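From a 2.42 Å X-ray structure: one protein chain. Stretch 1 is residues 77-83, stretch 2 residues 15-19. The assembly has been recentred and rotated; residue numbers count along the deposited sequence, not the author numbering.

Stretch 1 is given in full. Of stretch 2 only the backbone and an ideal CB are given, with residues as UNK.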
# COMPACT_ATOMS: atom_id res chain seq x y z
N TRP A 77 -12.85 -7.66 -9.10
CA TRP A 77 -12.91 -6.20 -9.00
C TRP A 77 -13.07 -5.77 -7.55
O TRP A 77 -12.83 -4.61 -7.21
CB TRP A 77 -14.07 -5.63 -9.82
CG TRP A 77 -15.35 -6.39 -9.68
CD1 TRP A 77 -15.80 -7.40 -10.47
CD2 TRP A 77 -16.35 -6.21 -8.66
NE1 TRP A 77 -17.00 -7.87 -10.02
CE2 TRP A 77 -17.37 -7.16 -8.91
CE3 TRP A 77 -16.48 -5.35 -7.56
CZ2 TRP A 77 -18.51 -7.27 -8.10
CZ3 TRP A 77 -17.61 -5.46 -6.75
CH2 TRP A 77 -18.61 -6.41 -7.03
N LEU A 78 -13.48 -6.70 -6.69
CA LEU A 78 -13.65 -6.40 -5.27
C LEU A 78 -12.29 -6.04 -4.69
O LEU A 78 -12.18 -5.38 -3.65
CB LEU A 78 -14.22 -7.61 -4.52
CG LEU A 78 -15.73 -7.84 -4.59
CD1 LEU A 78 -16.08 -9.14 -3.90
CD2 LEU A 78 -16.44 -6.69 -3.92
N SER A 79 -11.26 -6.48 -5.40
CA SER A 79 -9.88 -6.25 -5.03
C SER A 79 -9.35 -4.90 -5.54
O SER A 79 -8.32 -4.42 -5.08
CB SER A 79 -9.03 -7.40 -5.57
OG SER A 79 -7.65 -7.15 -5.43
N ALA A 80 -10.06 -4.28 -6.48
CA ALA A 80 -9.62 -3.00 -7.04
C ALA A 80 -10.26 -1.78 -6.35
O ALA A 80 -9.80 -0.65 -6.54
CB ALA A 80 -9.90 -2.95 -8.53
N ILE A 81 -11.29 -2.02 -5.54
CA ILE A 81 -11.98 -0.94 -4.85
C ILE A 81 -11.08 -0.04 -3.98
O ILE A 81 -11.08 1.18 -4.15
CB ILE A 81 -13.16 -1.49 -4.00
CG1 ILE A 81 -14.12 -2.28 -4.90
CG2 ILE A 81 -13.90 -0.34 -3.33
CD1 ILE A 81 -15.42 -2.65 -4.26
N PHE A 82 -10.32 -0.64 -3.07
CA PHE A 82 -9.44 0.14 -2.21
C PHE A 82 -8.33 0.90 -2.95
O PHE A 82 -8.15 2.10 -2.74
CB PHE A 82 -8.81 -0.75 -1.13
CG PHE A 82 -7.88 -0.01 -0.22
CD1 PHE A 82 -8.38 0.91 0.70
CD2 PHE A 82 -6.51 -0.16 -0.33
CE1 PHE A 82 -7.52 1.67 1.49
CE2 PHE A 82 -5.64 0.60 0.46
CZ PHE A 82 -6.15 1.52 1.37
N PRO A 83 -7.55 0.23 -3.82
CA PRO A 83 -6.48 0.93 -4.55
C PRO A 83 -6.97 2.12 -5.37
O PRO A 83 -6.33 3.18 -5.38
CB PRO A 83 -5.88 -0.16 -5.42
CG PRO A 83 -6.07 -1.37 -4.59
CD PRO A 83 -7.48 -1.22 -4.08
N UNK A 15 -21.36 -2.64 2.10
CA UNK A 15 -20.46 -3.23 1.11
C UNK A 15 -19.06 -3.60 1.60
O UNK A 15 -18.53 -3.06 2.58
CB UNK A 15 -20.32 -2.25 -0.06
N UNK A 16 -18.45 -4.53 0.87
CA UNK A 16 -17.14 -5.05 1.20
C UNK A 16 -16.11 -4.91 0.07
O UNK A 16 -16.47 -4.80 -1.10
CB UNK A 16 -17.27 -6.52 1.59
N UNK A 17 -14.84 -4.88 0.45
CA UNK A 17 -13.75 -4.81 -0.52
C UNK A 17 -12.65 -5.76 -0.04
O UNK A 17 -12.64 -6.16 1.11
CB UNK A 17 -13.23 -3.38 -0.68
N UNK A 18 -11.75 -6.13 -0.94
CA UNK A 18 -10.67 -7.05 -0.58
C UNK A 18 -9.29 -6.42 -0.77
O UNK A 18 -8.97 -5.92 -1.85
CB UNK A 18 -10.77 -8.33 -1.41
N UNK A 19 -8.49 -6.43 0.29
CA UNK A 19 -7.13 -5.89 0.28
C UNK A 19 -6.24 -7.03 0.74
O UNK A 19 -6.47 -7.63 1.80
CB UNK A 19 -6.98 -4.65 1.17

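Position 15 precedes the strand. Its CA-to-CB bond points toward stretch 1, yet nothing there lies within 5.5 Å of the ideal CB, so a long polar chain would do as well as a small one. The deposited residue is R15, whose CB is 6.5 Å from I81 CD1, the nearest approach of the side chain.

Position 16 has the extended backbone angles of a strand, and its CB points sideways, again with nothing of stretch 1 within 5.5 Å. What stretch 1 meets here is the backbone: L78 CD2 lies 3.4 Å from the carbonyl O of position 16. The side chain is thus free, though a beta-branched residue would suit the extended backbone. The residue is V16, and its side chain comes no nearer than 5.4 Å, between CG1 and L78 CD2.

Position 17 is more constrained. Its ideal CB lies 3.7 Å from L78 O and 3.8 Å from I81 CB, while the ring of F82 lies further along the helix. No charge is offered, so an apolar side chain is favoured; leucine, isoleucine or methionine could use this surface, and an aromatic ring could reach along it to F82. The deposited F17 packs its CB 3.8 Å from I81 CB and, with chi1 in the p well, carries its ring onward until CD1 is 3.8 Å from F82 CB. The two rings are nearly parallel, at 16°, but their centroids are 5.8 Å apart and they barely overlap.

Position 18 is fixed first by its backbone. Its N donates to L78 O (2.8 Å, 169°), a nearly straight hydrogen bond, and its O receives a CA-H...O contact from S79 CA at 3.3 Å. One water donates to L78 O (2.8 Å) and the O of position 18 (3.2 Å) and accepts from F82 N (2.7 Å), tying the strand to the backbone of L78 and F82. The CB points sideways, 4.3 Å from S79 CA, with the aliphatic chain of L78 nearby. A compact beta-branched residue fits: valine or isoleucine, with threonine possible if its hydroxyl finds a partner. The residue is V18, whose CG2 meets L78 CB at 4.0 Å.

At position 19 the ideal CB is 4.8 Å from F82 CD2, leaving a small side chain just short of contact; alanine or serine would be unobtrusive. The deposited residue is A19, whose methyl group lies beside the F82 ring.

Stretch 2 15-19: RVFVA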
# COMPACT_ATOMS: atom_id res chain seq x y z
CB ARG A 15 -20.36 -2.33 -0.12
CG ARG A 15 -21.68 -2.19 -0.85
CD ARG A 15 -21.54 -1.42 -2.14
NE ARG A 15 -22.83 -1.10 -2.73
CZ ARG A 15 -23.67 -0.20 -2.25
NH1 ARG A 15 -24.83 0.02 -2.85
NH2 ARG A 15 -23.35 0.49 -1.16
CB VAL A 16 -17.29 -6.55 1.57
CG1 VAL A 16 -15.96 -7.26 1.46
CG2 VAL A 16 -17.85 -6.68 2.99
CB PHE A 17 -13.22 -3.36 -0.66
CG PHE A 17 -12.52 -2.81 0.56
CD1 PHE A 17 -11.17 -3.05 0.78
CD2 PHE A 17 -13.21 -1.99 1.46
CE1 PHE A 17 -10.50 -2.47 1.87
CE2 PHE A 17 -12.56 -1.41 2.56
CZ PHE A 17 -11.20 -1.65 2.76
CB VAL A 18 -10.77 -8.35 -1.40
CG1 VAL A 18 -9.79 -9.38 -0.89
CG2 VAL A 18 -12.18 -8.88 -1.33
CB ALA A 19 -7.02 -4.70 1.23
O HOH W 1 -10.34 -3.30 -3.02
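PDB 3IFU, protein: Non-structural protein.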